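Geranyltranstransferase (Thermotoga maritima, PDB 2FTZ) probably catalyses the condensation of geranyl diphosphate with isopentenyl diphosphate to give farnesyl diphosphate, releasing diphosphate. Local coordinates at residues L52-L57 with L69-A74; L57-G62 with L267-F272; L122-I127 with E138-A143. All coordinates share one frame; numbering follows the deposited sequence. Where two conformers were deposited one is given.

Interaction 1: L52-L57 with L69-A74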
loop_
_atom_site.group_PDB
_atom_site.type_symbol
_atom_site.label_atom_id
_atom_site.label_comp_id
_atom_site.label_asym_id
_atom_site.label_seq_id
_atom_site.Cartn_x
_atom_site.Cartn_y
_atom_site.Cartn_z
ATOM N N LEU A 52 -4.842 -2.408 20.920
ATOM C CA LEU A 52 -5.192 -2.247 22.330
ATOM C C LEU A 52 -4.965 -0.791 22.781
ATOM O O LEU A 52 -5.844 -0.225 23.468
ATOM C CB LEU A 52 -4.434 -3.240 23.230
ATOM C CG LEU A 52 -4.973 -3.447 24.634
ATOM C CD1 LEU A 52 -6.457 -3.784 24.575
ATOM C CD2 LEU A 52 -4.193 -4.574 25.293
ATOM N N LEU A 53 -3.857 -0.156 22.378
ATOM C CA LEU A 53 -3.616 1.269 22.687
ATOM C C LEU A 53 -4.688 2.168 22.100
ATOM O O LEU A 53 -5.198 3.063 22.786
ATOM C CB LEU A 53 -2.239 1.802 22.187
ATOM C CG LEU A 53 -1.037 1.455 23.038
ATOM C CD1 LEU A 53 0.227 1.639 22.197
ATOM C CD2 LEU A 53 -1.016 2.338 24.284
ATOM N N VAL A 54 -5.024 1.948 20.826
ATOM C CA VAL A 54 -6.056 2.739 20.169
ATOM C C VAL A 54 -7.384 2.617 20.930
ATOM O O VAL A 54 -8.045 3.612 21.216
ATOM C CB VAL A 54 -6.261 2.326 18.705
ATOM C CG1 VAL A 54 -7.532 3.014 18.149
ATOM C CG2 VAL A 54 -5.009 2.650 17.868
ATOM N N LEU A 55 -7.791 1.399 21.246
ATOM C CA LEU A 55 -9.068 1.182 21.895
ATOM C C LEU A 55 -9.115 1.761 23.320
ATOM O O LEU A 55 -10.128 2.339 23.736
ATOM C CB LEU A 55 -9.431 -0.300 21.927
ATOM C CG LEU A 55 -9.709 -0.947 20.569
ATOM C CD1 LEU A 55 -9.961 -2.454 20.842
ATOM C CD2 LEU A 55 -10.930 -0.293 19.849
ATOM N N THR A 56 -8.021 1.611 24.048
ATOM C CA THR A 56 -7.909 2.100 25.396
ATOM C C THR A 56 -7.893 3.646 25.433
ATOM O O THR A 56 -8.579 4.278 26.263
ATOM C CB THR A 56 -6.686 1.464 26.082
ATOM O OG1 THR A 56 -6.821 0.028 25.979
ATOM C CG2 THR A 56 -6.644 1.840 27.524
ATOM N N LEU A 57 -7.143 4.266 24.539
ATOM C CA LEU A 57 -7.111 5.729 24.476
ATOM C C LEU A 57 -8.498 6.261 24.122
ATOM O O LEU A 57 -8.989 7.220 24.735
ATOM C CB LEU A 57 -6.109 6.197 23.434
ATOM C CG LEU A 57 -4.653 6.345 23.873
ATOM C CD1 LEU A 57 -3.756 6.514 22.610
ATOM C CD2 LEU A 57 -4.495 7.516 24.825
ATOM N N LEU A 69 -12.781 1.150 16.521
ATOM C CA LEU A 69 -12.435 -0.205 16.153
ATOM C C LEU A 69 -11.907 -0.264 14.722
ATOM O O LEU A 69 -10.990 -1.042 14.435
ATOM C CB LEU A 69 -13.627 -1.161 16.359
ATOM C CG LEU A 69 -13.338 -2.653 16.126
ATOM C CD1 LEU A 69 -12.231 -3.209 17.032
ATOM C CD2 LEU A 69 -14.639 -3.472 16.284
ATOM N N ASP A 70 -12.454 0.574 13.829
ATOM C CA ASP A 70 -11.925 0.680 12.453
ATOM C C ASP A 70 -10.484 1.157 12.416
ATOM O O ASP A 70 -9.668 0.623 11.664
ATOM C CB ASP A 70 -12.776 1.622 11.579
ATOM C CG ASP A 70 -14.111 0.984 11.128
ATOM O OD1 ASP A 70 -14.265 -0.254 11.189
ATOM O OD2 ASP A 70 -15.006 1.744 10.701
ATOM N N VAL A 71 -10.148 2.162 13.214
ATOM C CA VAL A 71 -8.766 2.567 13.344
ATOM C C VAL A 71 -7.869 1.435 13.886
ATOM O O VAL A 71 -6.801 1.180 13.339
ATOM C CB VAL A 71 -8.610 3.782 14.230
ATOM C CG1 VAL A 71 -7.133 4.093 14.469
ATOM C CG2 VAL A 71 -9.342 4.989 13.613
ATOM N N ALA A 72 -8.310 0.804 14.959
ATOM C CA ALA A 72 -7.515 -0.218 15.659
ATOM C C ALA A 72 -7.228 -1.374 14.681
ATOM O O ALA A 72 -6.105 -1.857 14.602
ATOM C CB ALA A 72 -8.271 -0.731 16.899
ATOM N N VAL A 73 -8.260 -1.813 13.955
ATOM C CA VAL A 73 -8.111 -2.909 12.992
ATOM C C VAL A 73 -7.218 -2.503 11.827
ATOM O O VAL A 73 -6.381 -3.283 11.388
ATOM C CB VAL A 73 -9.456 -3.391 12.465
ATOM C CG1 VAL A 73 -9.257 -4.363 11.305
ATOM C CG2 VAL A 73 -10.229 -4.086 13.610
ATOM N N ALA A 74 -7.382 -1.285 11.324
ATOM C CA ALA A 74 -6.475 -0.762 10.293
ATOM C C ALA A 74 -5.004 -0.826 10.689
ATOM O O ALA A 74 -4.139 -1.295 9.920
ATOM C CB ALA A 74 -6.838 0.661 9.929
#
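Val54 and Leu55 press against Leu69, Val71 and Ala72 in an antiparallel helix pair, part of the all-helical fold of the polyprenyl synthetases; the segment axes approach to 8.6 Å at 163°. Helix 69-87 runs back antiparallel to helix 49-61. At the head of 52-57, Leu52 turns its side chain from this partner and packs on Leu273 of helix 268-273, while Leu53 lies against Phe180 of helix 177-189. Val54 is the first residue to reach across. Its CG1, anti to the backbone N (chi1 170°), meets CG1 of Val71 at 3.9 Å, the two side chains crossing at about a right angle. The same methyl also lies 4.0 Å from CB of Ala72, whose small side chain allows the CA atoms of Val54 and Ala72 to come within 5.6 Å. Phe182 and Ala186 of helix 177-189 touch Val71, and Cys183 touches Val54, so a third helix packs against both valines. Leu55 adds a second contact to Ala72: its CG is 3.9 Å from Ala72 CB, and its CD2 extends over the backbone of 69-74 to 4.0 Å from Leu69 CA. Leu69 starts out directed away, but its CD1 returns to 4.3 Å from Leu55 CD2. No polar bond joins the two segments. Thr56 looks elsewhere, and its hydroxyl, which also bonds to Lys14, donates to Leu52 O at 2.7 Å from above the carbonyl plane, while Thr56 N reaches the same oxygen from the opposite face.

Interaction 2: L57-G62 with L267-F272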
loop_
_atom_site.group_PDB
_atom_site.type_symbol
_atom_site.label_atom_id
_atom_site.label_comp_id
_atom_site.label_asym_id
_atom_site.label_seq_id
_atom_site.Cartn_x
_atom_site.Cartn_y
_atom_site.Cartn_z
ATOM N N LEU A 57 -7.143 4.266 24.539
ATOM C CA LEU A 57 -7.111 5.729 24.476
ATOM C C LEU A 57 -8.498 6.261 24.122
ATOM O O LEU A 57 -8.989 7.220 24.735
ATOM C CB LEU A 57 -6.109 6.197 23.434
ATOM C CG LEU A 57 -4.653 6.345 23.873
ATOM C CD1 LEU A 57 -3.756 6.514 22.610
ATOM C CD2 LEU A 57 -4.495 7.516 24.825
ATOM N N GLY A 58 -9.135 5.614 23.159
ATOM C CA GLY A 58 -10.482 6.046 22.745
ATOM C C GLY A 58 -11.516 5.931 23.847
ATOM O O GLY A 58 -12.363 6.812 23.999
ATOM N N GLU A 59 -11.437 4.863 24.634
ATOM C CA GLU A 59 -12.267 4.725 25.830
ATOM C C GLU A 59 -12.051 5.885 26.806
ATOM O O GLU A 59 -12.991 6.483 27.313
ATOM C CB GLU A 59 -11.942 3.445 26.581
ATOM C CG GLU A 59 -12.325 2.169 25.905
ATOM C CD GLU A 59 -12.130 0.947 26.810
ATOM O OE1 GLU A 59 -12.445 1.045 27.999
ATOM O OE2 GLU A 59 -11.690 -0.110 26.309
ATOM N N ASP A 60 -10.796 6.158 27.127
ATOM C CA ASP A 60 -10.451 7.279 28.000
ATOM C C ASP A 60 -11.057 8.602 27.497
ATOM O O ASP A 60 -11.415 9.459 28.284
ATOM C CB ASP A 60 -8.942 7.432 28.073
ATOM C CG ASP A 60 -8.285 6.532 29.122
ATOM O OD1 ASP A 60 -8.897 6.283 30.187
ATOM O OD2 ASP A 60 -7.089 6.175 28.912
ATOM N N LEU A 61 -11.160 8.747 26.185
ATOM C CA LEU A 61 -11.620 9.987 25.551
ATOM C C LEU A 61 -13.125 9.955 25.286
ATOM O O LEU A 61 -13.720 11.003 25.073
ATOM C CB LEU A 61 -10.867 10.232 24.226
ATOM C CG LEU A 61 -9.402 10.677 24.288
ATOM C CD1 LEU A 61 -8.848 10.668 22.865
ATOM C CD2 LEU A 61 -9.172 12.033 24.942
ATOM N N GLY A 62 -13.727 8.770 25.316
ATOM C CA GLY A 62 -15.160 8.614 25.073
ATOM C C GLY A 62 -15.509 8.727 23.601
ATOM O O GLY A 62 -16.515 9.321 23.245
ATOM N N LEU A 267 -5.620 10.324 31.075
ATOM C CA LEU A 267 -5.927 9.114 30.311
ATOM C C LEU A 267 -5.588 7.881 31.153
ATOM O O LEU A 267 -4.612 7.215 30.901
ATOM C CB LEU A 267 -5.178 9.128 28.985
ATOM C CG LEU A 267 -5.367 10.392 28.120
ATOM C CD1 LEU A 267 -4.278 10.443 26.968
ATOM C CD2 LEU A 267 -6.793 10.471 27.595
ATOM N N PHE A 268 -6.422 7.596 32.162
ATOM C CA PHE A 268 -6.049 6.626 33.206
ATOM C C PHE A 268 -6.051 5.171 32.754
ATOM O O PHE A 268 -5.195 4.399 33.201
ATOM C CB PHE A 268 -6.906 6.816 34.464
ATOM C CG PHE A 268 -6.581 8.089 35.174
ATOM C CD1 PHE A 268 -5.327 8.271 35.718
ATOM C CD2 PHE A 268 -7.460 9.150 35.144
ATOM C CE1 PHE A 268 -4.982 9.473 36.336
ATOM C CE2 PHE A 268 -7.134 10.353 35.747
ATOM C CZ PHE A 268 -5.892 10.517 36.337
ATOM N N ARG A 269 -6.970 4.779 31.870
ATOM C CA ARG A 269 -6.942 3.391 31.360
ATOM C C ARG A 269 -5.656 3.124 30.558
ATOM O O ARG A 269 -4.994 2.092 30.688
ATOM C CB ARG A 269 -8.157 3.094 30.501
ATOM C CG ARG A 269 -9.506 3.213 31.220
ATOM C CD ARG A 269 -10.598 2.940 30.184
ATOM N NE ARG A 269 -11.968 3.122 30.674
ATOM C CZ ARG A 269 -12.842 2.142 30.912
ATOM N NH1 ARG A 269 -12.519 0.859 30.741
ATOM N NH2 ARG A 269 -14.064 2.451 31.331
ATOM N N THR A 270 -5.290 4.108 29.760
ATOM C CA THR A 270 -4.086 4.062 28.946
ATOM C C THR A 270 -2.879 4.062 29.855
ATOM O O THR A 270 -1.945 3.302 29.631
ATOM C CB THR A 270 -4.048 5.222 27.982
ATOM O OG1 THR A 270 -5.274 5.240 27.195
ATOM C CG2 THR A 270 -2.819 5.183 27.091
ATOM N N LEU A 271 -2.900 4.888 30.895
ATOM C CA LEU A 271 -1.762 4.917 31.851
ATOM C C LEU A 271 -1.522 3.520 32.442
ATOM O O LEU A 271 -0.389 3.037 32.519
ATOM C CB LEU A 271 -2.029 5.931 32.960
ATOM C CG LEU A 271 -0.939 6.172 33.993
ATOM C CD1 LEU A 271 0.312 6.735 33.324
ATOM C CD2 LEU A 271 -1.425 7.085 35.137
ATOM N N PHE A 272 -2.587 2.869 32.898
ATOM C CA PHE A 272 -2.442 1.550 33.494
ATOM C C PHE A 272 -2.007 0.477 32.490
ATOM O O PHE A 272 -1.188 -0.376 32.829
ATOM C CB PHE A 272 -3.690 1.173 34.252
ATOM C CG PHE A 272 -3.756 1.837 35.618
ATOM C CD1 PHE A 272 -4.146 3.144 35.737
ATOM C CD2 PHE A 272 -3.311 1.178 36.740
ATOM C CE1 PHE A 272 -4.188 3.778 36.969
ATOM C CE2 PHE A 272 -3.339 1.798 37.984
ATOM C CZ PHE A 272 -3.783 3.105 38.092
HETATM O O HOH W 1 -9.665 7.748 32.153
#
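Asp60 lays its carboxylate over the first turn of helix 268-273 and engages it with both oxygens. OD1 accepts the backbone N-H of Arg269 at 3.0 Å through its syn lone pair. OD2 takes two bonds from Thr270: the backbone N comes in on the syn side at 2.9 Å, and OG1 donates from the anti side at 2.7 Å. Thr270 OG1 stands beside its own backbone N (chi1 -54°), which lets one residue offer both donors to the same oxygen. A water donates to Asp60 OD1 and accepts from Phe268 N. An alanine in place of Asp60 would probably leave the N-H groups of Arg269 and Thr270, and the Thr270 hydroxyl, without these acceptors and let that hydroxyl turn. Beside the carboxylate the contact is apolar: Leu57 CD2 meets Leu267 CD1 at 3.6 Å, and Leu61 CD2 approaches Leu267 CD2 at 3.9 Å. Pro187 and Phe188 of helix 177-189 back these leucines. Arg269, modelled in two conformers, forms in one a doubtful salt bridge from NH1 to Glu59 OE1, which lies over a face of the guanidinium. Helix 49-61 ends in a Schellman motif with Gly62 at C-prime. Leu267 holds the N-cap of helix 268-273, and a carboxylate from another helix accepting N-H groups of its first turn, where the helix dipole would probably favour the charge, is a well-known way of satisfying a helix N-terminus.

Interaction 3: L122-I127 with E138-A143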
loop_
_atom_site.group_PDB
_atom_site.type_symbol
_atom_site.label_atom_id
_atom_site.label_comp_id
_atom_site.label_asym_id
_atom_site.label_seq_id
_atom_site.Cartn_x
_atom_site.Cartn_y
_atom_site.Cartn_z
ATOM N N LEU A 122 -6.159 -3.377 2.379
ATOM C CA LEU A 122 -7.245 -3.541 3.331
ATOM C C LEU A 122 -7.162 -2.576 4.509
ATOM O O LEU A 122 -8.182 -2.071 4.970
ATOM C CB LEU A 122 -7.333 -4.975 3.749
ATOM C CG LEU A 122 -7.911 -5.906 2.672
ATOM C CD1 LEU A 122 -7.874 -7.347 3.188
ATOM C CD2 LEU A 122 -9.319 -5.552 2.200
ATOM N N ALA A 123 -5.948 -2.287 4.974
ATOM C CA ALA A 123 -5.774 -1.325 6.058
ATOM C C ALA A 123 -6.289 0.037 5.602
ATOM O O ALA A 123 -7.017 0.702 6.361
ATOM C CB ALA A 123 -4.287 -1.283 6.495
ATOM N N PHE A 124 -5.844 0.520 4.429
ATOM C CA PHE A 124 -6.352 1.767 3.870
ATOM C C PHE A 124 -7.875 1.723 3.657
ATOM O O PHE A 124 -8.562 2.711 3.926
ATOM C CB PHE A 124 -5.662 2.135 2.553
ATOM C CG PHE A 124 -4.281 2.724 2.713
ATOM C CD1 PHE A 124 -4.122 4.082 3.059
ATOM C CD2 PHE A 124 -3.129 1.942 2.548
ATOM C CE1 PHE A 124 -2.877 4.630 3.169
ATOM C CE2 PHE A 124 -1.832 2.525 2.704
ATOM C CZ PHE A 124 -1.721 3.819 3.040
ATOM N N SER A 125 -8.424 0.584 3.233
ATOM C CA SER A 125 -9.865 0.480 3.042
ATOM C C SER A 125 -10.601 0.679 4.384
ATOM O O SER A 125 -11.643 1.330 4.443
ATOM C CB SER A 125 -10.253 -0.872 2.436
ATOM O OG SER A 125 -11.658 -0.946 2.257
ATOM N N GLN A 126 -10.063 0.118 5.458
ATOM C CA GLN A 126 -10.688 0.300 6.791
ATOM C C GLN A 126 -10.656 1.721 7.238
ATOM O O GLN A 126 -11.669 2.196 7.731
ATOM C CB GLN A 126 -10.071 -0.647 7.821
ATOM C CG GLN A 126 -10.483 -2.086 7.594
ATOM C CD GLN A 126 -11.987 -2.324 7.727
ATOM O OE1 GLN A 126 -12.574 -2.114 8.790
ATOM N NE2 GLN A 126 -12.609 -2.781 6.638
ATOM N N ILE A 127 -9.507 2.404 7.070
ATOM C CA ILE A 127 -9.369 3.816 7.377
ATOM C C ILE A 127 -10.333 4.656 6.583
ATOM O O ILE A 127 -10.939 5.590 7.093
ATOM C CB ILE A 127 -7.940 4.332 7.149
ATOM C CG1 ILE A 127 -7.017 3.723 8.197
ATOM C CG2 ILE A 127 -7.849 5.845 7.286
ATOM C CD1 ILE A 127 -7.272 4.207 9.674
ATOM N N GLU A 138 -3.113 11.545 7.933
ATOM C CA GLU A 138 -2.157 11.085 8.931
ATOM C C GLU A 138 -1.730 9.655 8.733
ATOM O O GLU A 138 -0.566 9.346 8.946
ATOM C CB GLU A 138 -2.687 11.233 10.360
ATOM C CG GLU A 138 -2.788 12.659 10.843
ATOM C CD GLU A 138 -1.419 13.287 11.117
ATOM O OE1 GLU A 138 -0.572 12.656 11.780
ATOM O OE2 GLU A 138 -1.192 14.396 10.606
ATOM N N PHE A 139 -2.693 8.773 8.429
ATOM C CA PHE A 139 -2.410 7.377 8.189
ATOM C C PHE A 139 -1.477 7.206 6.964
ATOM O O PHE A 139 -0.528 6.410 6.991
ATOM C CB PHE A 139 -3.706 6.581 8.049
ATOM C CG PHE A 139 -3.516 5.106 7.964
ATOM C CD1 PHE A 139 -3.211 4.364 9.089
ATOM C CD2 PHE A 139 -3.535 4.441 6.737
ATOM C CE1 PHE A 139 -3.039 3.016 9.010
ATOM C CE2 PHE A 139 -3.337 3.052 6.654
ATOM C CZ PHE A 139 -3.103 2.362 7.793
ATOM N N SER A 140 -1.750 7.956 5.914
ATOM C CA SER A 140 -0.969 7.888 4.666
ATOM C C SER A 140 0.438 8.385 4.940
ATOM O O SER A 140 1.399 7.789 4.481
ATOM C CB SER A 140 -1.631 8.768 3.574
ATOM O OG SER A 140 -2.824 8.130 3.151
ATOM N N GLU A 141 0.552 9.455 5.719
ATOM C CA GLU A 141 1.881 10.020 6.081
ATOM C C GLU A 141 2.638 8.999 6.921
ATOM O O GLU A 141 3.825 8.791 6.743
ATOM C CB GLU A 141 1.712 11.329 6.876
ATOM C CG GLU A 141 3.000 11.863 7.512
ATOM C CD GLU A 141 2.898 13.369 7.906
ATOM O OE1 GLU A 141 1.773 13.943 7.856
ATOM O OE2 GLU A 141 3.957 13.946 8.263
ATOM N N THR A 142 1.921 8.362 7.846
ATOM C CA THR A 142 2.483 7.336 8.703
ATOM C C THR A 142 3.040 6.162 7.885
ATOM O O THR A 142 4.101 5.707 8.176
ATOM C CB THR A 142 1.439 6.845 9.704
ATOM O OG1 THR A 142 1.074 7.952 10.549
ATOM C CG2 THR A 142 1.950 5.634 10.537
ATOM N N ALA A 143 2.276 5.676 6.905
ATOM C CA ALA A 143 2.679 4.566 6.038
ATOM C C ALA A 143 3.999 4.873 5.352
ATOM O O ALA A 143 4.926 4.039 5.317
ATOM C CB ALA A 143 1.573 4.286 4.999
#
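Phe139 drives the edge of its ring into the face of Phe124, a T-shaped pair with centroids 5.0 Å apart and planes at 80°. Phe139 CE2 stands over the centre of the Phe124 ring, 3.7 Å above its plane. Their first torsions differ: Phe139 CG is anti to the backbone N (chi1 -173°) on a side chain that starts toward helix 109-127, whereas Phe124 CG is beside its backbone N (chi1 -77°) and its ring only further out reaches helix 136-143. A face of Phe139 is taken by Ile127, whose CG1 sits 3.7 Å from the ring centroid, almost on the normal, in a CH-pi contact. Ala123 CB touches Phe139 CZ at 4.0 Å. Round Phe124, Ser140 OG lies at the ring edge, 3.5 Å from CE1, with its hydrogen bond going to Phe136 O, and Ala143 CB rests 3.9 Å from CZ. The axes stay 11.2 Å apart, a wide spacing that the phenyl rings fill. Phe124 also stacks on Phe124 of the second subunit, and Phe139 makes another edge-to-face pair with Phe182 of helix 177-189, so the rings run from the dimer interface into the core. No hydrogen bond crosses between the segments, which implies that cohesion here comes from aromatic edge-to-face attraction, CH-pi contact and the close fit of buried apolar groups.

Interactions 1 and 3 are buried, with no hydrogen bond across their segments, and almost wholly apolar; interaction 2 lies nearer the surface and adds charge, hydrogen bonds and a water. Interactions 1 and 2 share helix 49-61; Leu57 lies in both segments but makes contact only in interaction 2, and Thr56 CG2 packs on the Arg269 and Thr270 backbone. One pairs the helix with its sequence neighbour, 69-87, the other with helix 268-273 from far down the chain. Interaction 3 meets interaction 1 where Ala74 packs on Ala123 and Ile127. Helix 177-189 borders all three. Aromatic rings dominate only in interaction 3, which alone reaches the second subunit; interactions 2 and 3 stay about 13 Å apart at their nearest atoms.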